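DNA replication initiator (Cdc21/Cdc54) (Methanothermobacter thermautotrophicus, PDB 1LTL) probably acts in DNA replication as an ATP-driven MCM helicase on single-stranded DNA, of which this zinc-binding N-terminal part assembles as a dodecamer. Local coordinates at residues 34-38 and 86-90; 42-48 and 89-95. Residues are numbered along the deposited sequence.

Contact 1 of 2, residues 34-38 and 86-90; sequences AIEKY and NVDLN
In the helical N-terminal domain of this MCM fragment, the C-terminal turn of helix 25-37 packs against the loop 86-89 that runs into strand 90-94. Residues 34-37 are helical; Tyr38 leaves the helix with phi/psi of -50/139°, although its N still makes a weak hydrogen bond to Ala34 O at 3.1 Å. Across the gap no hydrogen bond forms, and the nearest CA atoms are those of Ile35 and Val87, 6.6 Å apart. Asn86 and Val87 both have positive phi (67° and 54°), after which Asp88 and Leu89 are extended. At this kink the CA-to-CB bond of Val87 points toward the helix, where its side chain, chi1 t, sits between Ile35 and Tyr38. Val87 CG2 meets Ile35 CG2 at 3.9 Å, and chi1 m places Ile35 CG1 4.0 Å from Leu89 CD1. The CB of Leu89 points sideways, but chi1 m with an off-well chi2 of 149° brings its end toward the helix, and CD2 lies 4.0 Å from Ala34 CB. Asp88 instead turns its carboxylate to a salt bridge with Arg78, while Leu89 O accepts a hydrogen bond from Gln74 NE2, which ties the loop to the helix 66-77 region. Tyr38, chi1 t and chi2 68°, swings its ring across the loop and covers Val87. One ring face receives Val87 CG1 in a CH-pi contact, 3.8 Å from the ring centroid and 22° off the ring normal, with CD1 of Tyr38 3.5 Å from CG1 of Val87.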
ATOM      1  N   ALA A  34     -32.516  27.148 -38.333  1.00 97.95           N
ATOM      2  CA  ALA A  34     -31.259  26.451 -38.142  1.00 96.77           C
ATOM      3  C   ALA A  34     -31.541  25.133 -37.438  1.00 96.48           C
ATOM      4  O   ALA A  34     -31.197  24.071 -37.948  1.00 96.87           O
ATOM      5  CB  ALA A  34     -30.318  27.299 -37.320  1.00 96.65           C
ATOM      6  N   ILE A  35     -32.175  25.195 -36.272  1.00 95.93           N
ATOM      7  CA  ILE A  35     -32.487  23.973 -35.547  1.00 96.21           C
ATOM      8  C   ILE A  35     -33.161  23.012 -36.515  1.00 96.72           C
ATOM      9  O   ILE A  35     -33.025  21.795 -36.403  1.00 96.84           O
ATOM     10  CB  ILE A  35     -33.447  24.236 -34.380  1.00 96.03           C
ATOM     11  CG1 ILE A  35     -32.878  25.325 -33.475  1.00 95.17           C
ATOM     12  CG2 ILE A  35     -33.664  22.947 -33.589  1.00 96.43           C
ATOM     13  CD1 ILE A  35     -33.884  25.895 -32.511  1.00 94.54           C
ATOM     14  N   GLU A  36     -33.884  23.583 -37.470  1.00 97.54           N
ATOM     15  CA  GLU A  36     -34.607  22.817 -38.475  1.00 98.75           C
ATOM     16  C   GLU A  36     -33.658  22.097 -39.434  1.00 98.47           C
ATOM     17  O   GLU A  36     -33.729  20.873 -39.595  1.00 98.64           O
ATOM     18  CB  GLU A  36     -35.543  23.759 -39.259  1.00100.39           C
ATOM     19  CG  GLU A  36     -36.435  23.102 -40.338  1.00102.06           C
ATOM     20  CD  GLU A  36     -37.545  22.213 -39.771  1.00102.89           C
ATOM     21  OE1 GLU A  36     -38.368  22.710 -38.968  1.00103.15           O
ATOM     22  OE2 GLU A  36     -37.600  21.015 -40.139  1.00102.64           O
ATOM     23  N   LYS A  37     -32.764  22.858 -40.057  1.00 98.10           N
ATOM     24  CA  LYS A  37     -31.815  22.305 -41.024  1.00 98.23           C
ATOM     25  C   LYS A  37     -30.695  21.417 -40.472  1.00 97.50           C
ATOM     26  O   LYS A  37     -29.947  20.819 -41.248  1.00 97.09           O
ATOM     27  CB  LYS A  37     -31.166  23.433 -41.829  1.00 99.13           C
ATOM     28  CG  LYS A  37     -32.089  24.202 -42.767  1.00 99.61           C
ATOM     29  CD  LYS A  37     -31.287  25.304 -43.466  1.00 99.71           C
ATOM     30  CE  LYS A  37     -32.057  26.000 -44.574  1.00 99.62           C
ATOM     31  NZ  LYS A  37     -32.386  25.066 -45.685  1.00 99.36           N
ATOM     32  N   TYR A  38     -30.568  21.327 -39.154  1.00 96.47           N
ATOM     33  CA  TYR A  38     -29.510  20.516 -38.581  1.00 95.57           C
ATOM     34  C   TYR A  38     -29.481  19.119 -39.186  1.00 94.95           C
ATOM     35  O   TYR A  38     -30.527  18.529 -39.434  1.00 96.05           O
ATOM     36  CB  TYR A  38     -29.692  20.390 -37.077  1.00 95.90           C
ATOM     37  CG  TYR A  38     -28.392  20.128 -36.379  1.00 96.67           C
ATOM     38  CD1 TYR A  38     -27.410  21.112 -36.335  1.00 96.67           C
ATOM     39  CD2 TYR A  38     -28.120  18.891 -35.798  1.00 96.64           C
ATOM     40  CE1 TYR A  38     -26.190  20.877 -35.736  1.00 97.12           C
ATOM     41  CE2 TYR A  38     -26.899  18.644 -35.193  1.00 96.95           C
ATOM     42  CZ  TYR A  38     -25.938  19.640 -35.166  1.00 97.50           C
ATOM     43  OH  TYR A  38     -24.720  19.404 -34.575  1.00 98.44           O
ATOM     44  N   ASN A  86     -31.767  18.782 -28.933  1.00109.15           N
ATOM     45  CA  ASN A  86     -30.376  18.971 -28.517  1.00106.89           C
ATOM     46  C   ASN A  86     -29.734  20.074 -29.376  1.00104.85           C
ATOM     47  O   ASN A  86     -29.776  21.252 -29.020  1.00105.37           O
ATOM     48  CB  ASN A  86     -29.589  17.661 -28.671  1.00107.82           C
ATOM     49  CG  ASN A  86     -28.211  17.720 -28.020  1.00108.43           C
ATOM     50  OD1 ASN A  86     -27.297  16.984 -28.406  1.00108.48           O
ATOM     51  ND2 ASN A  86     -28.062  18.584 -27.016  1.00108.73           N
ATOM     52  N   VAL A  87     -29.147  19.676 -30.504  1.00101.23           N
ATOM     53  CA  VAL A  87     -28.495  20.589 -31.447  1.00 97.25           C
ATOM     54  C   VAL A  87     -27.428  21.507 -30.853  1.00 94.32           C
ATOM     55  O   VAL A  87     -27.720  22.476 -30.141  1.00 93.51           O
ATOM     56  CB  VAL A  87     -29.527  21.472 -32.185  1.00 97.12           C
ATOM     57  CG1 VAL A  87     -28.859  22.181 -33.346  1.00 97.39           C
ATOM     58  CG2 VAL A  87     -30.668  20.621 -32.692  1.00 97.75           C
ATOM     59  N   ASP A  88     -26.179  21.185 -31.152  1.00 91.02           N
ATOM     60  CA  ASP A  88     -25.057  21.975 -30.685  1.00 87.14           C
ATOM     61  C   ASP A  88     -24.807  23.007 -31.800  1.00 82.44           C
ATOM     62  O   ASP A  88     -24.080  22.742 -32.754  1.00 82.97           O
ATOM     63  CB  ASP A  88     -23.823  21.065 -30.489  1.00 90.17           C
ATOM     64  CG  ASP A  88     -24.120  19.816 -29.637  1.00 91.34           C
ATOM     65  OD1 ASP A  88     -24.527  19.969 -28.461  1.00 92.41           O
ATOM     66  OD2 ASP A  88     -23.935  18.685 -30.153  1.00 91.06           O
ATOM     67  N   LEU A  89     -25.437  24.170 -31.699  1.00 75.93           N
ATOM     68  CA  LEU A  89     -25.254  25.186 -32.720  1.00 69.39           C
ATOM     69  C   LEU A  89     -24.074  26.087 -32.423  1.00 65.18           C
ATOM     70  O   LEU A  89     -23.697  26.279 -31.272  1.00 65.09           O
ATOM     71  CB  LEU A  89     -26.512  26.029 -32.861  1.00 69.22           C
ATOM     72  CG  LEU A  89     -27.542  25.365 -33.763  1.00 70.09           C
ATOM     73  CD1 LEU A  89     -28.935  25.746 -33.311  1.00 70.91           C
ATOM     74  CD2 LEU A  89     -27.301  25.764 -35.200  1.00 69.75           C
ATOM     75  N   ASN A  90     -23.485  26.640 -33.469  1.00 58.97           N
ATOM     76  CA  ASN A  90     -22.359  27.521 -33.290  1.00 53.66           C
ATOM     77  C   ASN A  90     -22.811  28.947 -33.397  1.00 50.98           C
ATOM     78  O   ASN A  90     -23.270  29.366 -34.451  1.00 51.55           O
ATOM     79  CB  ASN A  90     -21.319  27.272 -34.365  1.00 53.60           C
ATOM     80  CG  ASN A  90     -20.701  25.918 -34.260  1.00 52.81           C
ATOM     81  OD1 ASN A  90     -20.205  25.387 -35.248  1.00 52.00           O
ATOM     82  ND2 ASN A  90     -20.705  25.348 -33.060  1.00 52.56           N
TER

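Contact 2 of 2, residues 42-48 and 89-95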
ATOM      1  N   ARG A  42     -25.469  24.022 -38.475  1.00 75.08           N
ATOM      2  CA  ARG A  42     -24.583  24.120 -37.308  1.00 72.92           C
ATOM      3  C   ARG A  42     -24.400  25.543 -36.756  1.00 70.48           C
ATOM      4  O   ARG A  42     -24.354  25.734 -35.543  1.00 70.05           O
ATOM      5  CB  ARG A  42     -23.201  23.563 -37.653  1.00 73.26           C
ATOM      6  CG  ARG A  42     -23.213  22.202 -38.284  1.00 72.95           C
ATOM      7  CD  ARG A  42     -21.835  21.875 -38.778  1.00 75.15           C
ATOM      8  NE  ARG A  42     -21.874  20.778 -39.721  1.00 78.10           N
ATOM      9  CZ  ARG A  42     -20.840  20.380 -40.454  1.00 79.63           C
ATOM     10  NH1 ARG A  42     -19.663  20.993 -40.356  1.00 78.03           N
ATOM     11  NH2 ARG A  42     -20.990  19.362 -41.298  1.00 82.08           N
ATOM     12  N   SER A  43     -24.292  26.527 -37.648  1.00 68.19           N
ATOM     13  CA  SER A  43     -24.091  27.924 -37.260  1.00 65.70           C
ATOM     14  C   SER A  43     -25.344  28.797 -37.220  1.00 65.32           C
ATOM     15  O   SER A  43     -26.344  28.502 -37.855  1.00 66.28           O
ATOM     16  CB  SER A  43     -23.086  28.577 -38.203  1.00 63.68           C
ATOM     17  OG  SER A  43     -21.884  27.850 -38.228  1.00 61.14           O
ATOM     18  N   ILE A  44     -25.259  29.893 -36.480  1.00 64.99           N
ATOM     19  CA  ILE A  44     -26.348  30.848 -36.338  1.00 64.59           C
ATOM     20  C   ILE A  44     -25.642  32.157 -36.108  1.00 64.25           C
ATOM     21  O   ILE A  44     -25.179  32.423 -35.006  1.00 64.85           O
ATOM     22  CB  ILE A  44     -27.198  30.542 -35.106  1.00 66.32           C
ATOM     23  CG1 ILE A  44     -27.956  29.233 -35.328  1.00 69.07           C
ATOM     24  CG2 ILE A  44     -28.123  31.717 -34.789  1.00 65.38           C
ATOM     25  CD1 ILE A  44     -28.817  28.810 -34.150  1.00 70.51           C
ATOM     26  N   GLU A  45     -25.556  32.975 -37.141  1.00 63.56           N
ATOM     27  CA  GLU A  45     -24.859  34.254 -37.046  1.00 64.18           C
ATOM     28  C   GLU A  45     -25.598  35.390 -36.325  1.00 63.66           C
ATOM     29  O   GLU A  45     -26.779  35.579 -36.550  1.00 65.37           O
ATOM     30  CB  GLU A  45     -24.522  34.679 -38.450  1.00 63.85           C
ATOM     31  CG  GLU A  45     -23.871  35.987 -38.556  1.00 66.50           C
ATOM     32  CD  GLU A  45     -23.585  36.281 -39.991  1.00 69.87           C
ATOM     33  OE1 GLU A  45     -22.974  35.404 -40.658  1.00 69.98           O
ATOM     34  OE2 GLU A  45     -23.974  37.378 -40.451  1.00 72.40           O
ATOM     35  N   VAL A  46     -24.922  36.145 -35.460  1.00 63.02           N
ATOM     36  CA  VAL A  46     -25.590  37.261 -34.777  1.00 63.15           C
ATOM     37  C   VAL A  46     -24.781  38.546 -34.866  1.00 63.88           C
ATOM     38  O   VAL A  46     -23.575  38.546 -34.644  1.00 64.03           O
ATOM     39  CB  VAL A  46     -25.896  36.969 -33.282  1.00 61.84           C
ATOM     40  CG1 VAL A  46     -26.644  35.665 -33.158  1.00 61.88           C
ATOM     41  CG2 VAL A  46     -24.634  36.956 -32.473  1.00 61.82           C
ATOM     42  N   ASP A  47     -25.447  39.645 -35.197  1.00 65.07           N
ATOM     43  CA  ASP A  47     -24.758  40.919 -35.322  1.00 66.10           C
ATOM     44  C   ASP A  47     -24.468  41.543 -33.967  1.00 66.26           C
ATOM     45  O   ASP A  47     -25.374  41.789 -33.172  1.00 65.81           O
ATOM     46  CB  ASP A  47     -25.580  41.891 -36.158  1.00 67.42           C
ATOM     47  CG  ASP A  47     -24.789  43.112 -36.557  1.00 69.46           C
ATOM     48  OD1 ASP A  47     -24.371  43.878 -35.661  1.00 69.33           O
ATOM     49  OD2 ASP A  47     -24.575  43.300 -37.772  1.00 71.89           O
ATOM     50  N   TYR A  48     -23.192  41.802 -33.713  1.00 66.60           N
ATOM     51  CA  TYR A  48     -22.760  42.404 -32.461  1.00 66.54           C
ATOM     52  C   TYR A  48     -23.618  43.627 -32.125  1.00 67.82           C
ATOM     53  O   TYR A  48     -24.127  43.744 -31.011  1.00 67.77           O
ATOM     54  CB  TYR A  48     -21.273  42.773 -32.574  1.00 64.51           C
ATOM     55  CG  TYR A  48     -20.657  43.302 -31.305  1.00 62.74           C
ATOM     56  CD1 TYR A  48     -21.018  42.782 -30.062  1.00 60.98           C
ATOM     57  CD2 TYR A  48     -19.718  44.330 -31.343  1.00 61.95           C
ATOM     58  CE1 TYR A  48     -20.471  43.271 -28.889  1.00 60.40           C
ATOM     59  CE2 TYR A  48     -19.157  44.828 -30.168  1.00 61.89           C
ATOM     60  CZ  TYR A  48     -19.544  44.292 -28.944  1.00 61.53           C
ATOM     61  OH  TYR A  48     -19.017  44.786 -27.770  1.00 62.90           O
ATOM     62  N   LEU A  89     -25.437  24.170 -31.699  1.00 75.93           N
ATOM     63  CA  LEU A  89     -25.254  25.186 -32.720  1.00 69.39           C
ATOM     64  C   LEU A  89     -24.074  26.087 -32.423  1.00 65.18           C
ATOM     65  O   LEU A  89     -23.697  26.279 -31.272  1.00 65.09           O
ATOM     66  CB  LEU A  89     -26.512  26.029 -32.861  1.00 69.22           C
ATOM     67  CG  LEU A  89     -27.542  25.365 -33.763  1.00 70.09           C
ATOM     68  CD1 LEU A  89     -28.935  25.746 -33.311  1.00 70.91           C
ATOM     69  CD2 LEU A  89     -27.301  25.764 -35.200  1.00 69.75           C
ATOM     70  N   ASN A  90     -23.485  26.640 -33.469  1.00 58.97           N
ATOM     71  CA  ASN A  90     -22.359  27.521 -33.290  1.00 53.66           C
ATOM     72  C   ASN A  90     -22.811  28.947 -33.397  1.00 50.98           C
ATOM     73  O   ASN A  90     -23.270  29.366 -34.451  1.00 51.55           O
ATOM     74  CB  ASN A  90     -21.319  27.272 -34.365  1.00 53.60           C
ATOM     75  CG  ASN A  90     -20.701  25.918 -34.260  1.00 52.81           C
ATOM     76  OD1 ASN A  90     -20.205  25.387 -35.248  1.00 52.00           O
ATOM     77  ND2 ASN A  90     -20.705  25.348 -33.060  1.00 52.56           N
ATOM     78  N   ILE A  91     -22.693  29.705 -32.316  1.00 47.55           N
ATOM     79  CA  ILE A  91     -23.071  31.101 -32.383  1.00 43.57           C
ATOM     80  C   ILE A  91     -21.864  31.875 -32.911  1.00 42.68           C
ATOM     81  O   ILE A  91     -20.797  31.829 -32.323  1.00 42.03           O
ATOM     82  CB  ILE A  91     -23.442  31.666 -31.009  1.00 41.86           C
ATOM     83  CG1 ILE A  91     -24.711  31.015 -30.472  1.00 42.07           C
ATOM     84  CG2 ILE A  91     -23.707  33.136 -31.139  1.00 40.92           C
ATOM     85  CD1 ILE A  91     -24.551  29.601 -30.017  1.00 41.77           C
ATOM     86  N   ARG A  92     -22.015  32.573 -34.026  1.00 42.33           N
ATOM     87  CA  ARG A  92     -20.888  33.331 -34.546  1.00 43.06           C
ATOM     88  C   ARG A  92     -21.221  34.816 -34.630  1.00 43.21           C
ATOM     89  O   ARG A  92     -22.142  35.198 -35.342  1.00 44.03           O
ATOM     90  CB  ARG A  92     -20.501  32.827 -35.928  1.00 42.57           C
ATOM     91  CG  ARG A  92     -20.221  31.368 -35.944  1.00 42.39           C
ATOM     92  CD  ARG A  92     -19.667  30.910 -37.265  1.00 43.02           C
ATOM     93  NE  ARG A  92     -19.609  29.453 -37.264  1.00 45.59           N
ATOM     94  CZ  ARG A  92     -18.665  28.741 -36.664  1.00 45.44           C
ATOM     95  NH1 ARG A  92     -17.685  29.361 -36.025  1.00 44.28           N
ATOM     96  NH2 ARG A  92     -18.721  27.414 -36.679  1.00 46.46           N
ATOM     97  N   PHE A  93     -20.468  35.657 -33.924  1.00 42.28           N
ATOM     98  CA  PHE A  93     -20.729  37.090 -33.947  1.00 40.12           C
ATOM     99  C   PHE A  93     -20.082  37.833 -35.080  1.00 41.20           C
ATOM    100  O   PHE A  93     -18.928  37.595 -35.408  1.00 41.40           O
ATOM    101  CB  PHE A  93     -20.286  37.708 -32.647  1.00 37.20           C
ATOM    102  CG  PHE A  93     -20.870  37.044 -31.478  1.00 36.23           C
ATOM    103  CD1 PHE A  93     -20.502  35.755 -31.157  1.00 35.30           C
ATOM    104  CD2 PHE A  93     -21.843  37.671 -30.729  1.00 37.90           C
ATOM    105  CE1 PHE A  93     -21.102  35.095 -30.104  1.00 37.46           C
ATOM    106  CE2 PHE A  93     -22.458  37.019 -29.664  1.00 39.02           C
ATOM    107  CZ  PHE A  93     -22.085  35.730 -29.352  1.00 38.62           C
ATOM    108  N   SER A  94     -20.834  38.745 -35.683  1.00 43.56           N
ATOM    109  CA  SER A  94     -20.299  39.534 -36.783  1.00 45.59           C
ATOM    110  C   SER A  94     -20.168  41.016 -36.419  1.00 45.82           C
ATOM    111  O   SER A  94     -20.945  41.541 -35.626  1.00 44.13           O
ATOM    112  CB  SER A  94     -21.181  39.388 -38.014  1.00 46.70           C
ATOM    113  OG  SER A  94     -20.610  40.091 -39.108  1.00 48.85           O
ATOM    114  N   GLY A  95     -19.179  41.678 -37.014  1.00 47.21           N
ATOM    115  CA  GLY A  95     -18.955  43.080 -36.733  1.00 49.57           C
ATOM    116  C   GLY A  95     -18.545  43.317 -35.289  1.00 51.53           C
ATOM    117  O   GLY A  95     -19.342  43.762 -34.452  1.00 51.42           O
TER
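Strands 43-47 and 90-94 run side by side in the same direction, their short axes 4.6 Å apart at closest approach and inclined by 31°, and the pair is in register from Ser43 beside Asn90 to Asp47 beside Ser94. On the face carrying Ile44, Val46, Ile91 and Phe93, the bumps are apolar. Val46 CG2 rests over one face of the Phe93 ring, 3.4 Å from CD2 of Phe93, and also reaches Ile91 CG2 at 4.2 Å, so the valine fills the notch between Ile91 and Phe93. Ile44 tilts its end toward Leu89, and both fit against Ile77 of helix 66-77 and Ala34 of helix 25-37. Ile91 settles on Ala73 and Gln74. This is a two-stranded parallel sheet whose connection is largely helical, one side of it embedded among the helices of the MCM N-terminal domain. The other face carries the polar side chains: Arg92 lies alongside Ser43, with NE donating to OG at 2.9 Å. Asp207 is both hydrogen-bonded to Ser43 OG and salt-bridged to Arg92, which also bonds to the carbonyl of Asn242. Glu45 and Ser94 both touch Tyr243 of strand 234-243. The backbone ladder alternates between the strands: Ile44 N to Asn90 O, Val46 N to Arg92 O and Ser94 N to Val46 O are each 2.9 Å, whereas Arg92 N to Ile44 O is a weak 3.3 Å. Beyond Asp47, the N-cap of helix 48-54, Tyr48 N still bonds to Ser94 O at 3.0 Å while its ring leads away, its OH bonded to Ala59 O.

In the fold
From the N terminus, helix 25-37 ends at Tyr38 and a short turn leads into strand 43-47. The chain then passes through helices 48-54, 58-64 and 66-77 before returning along residues 86-95, where both contacts close. Contact 1 closes the excursion from 34-38 to 86-90, and contact 2 the one from 42-48 to 89-95; the two loops cross, since 42-48 falls within the first excursion while 89-95 runs on past its end. They share Leu89 and Asn90, and Ala34 CB touches Ile44 CG1 at 3.6 Å. Together they join helix 25-37 to the two-stranded sheet, whose polar face meets residues of the OB domain.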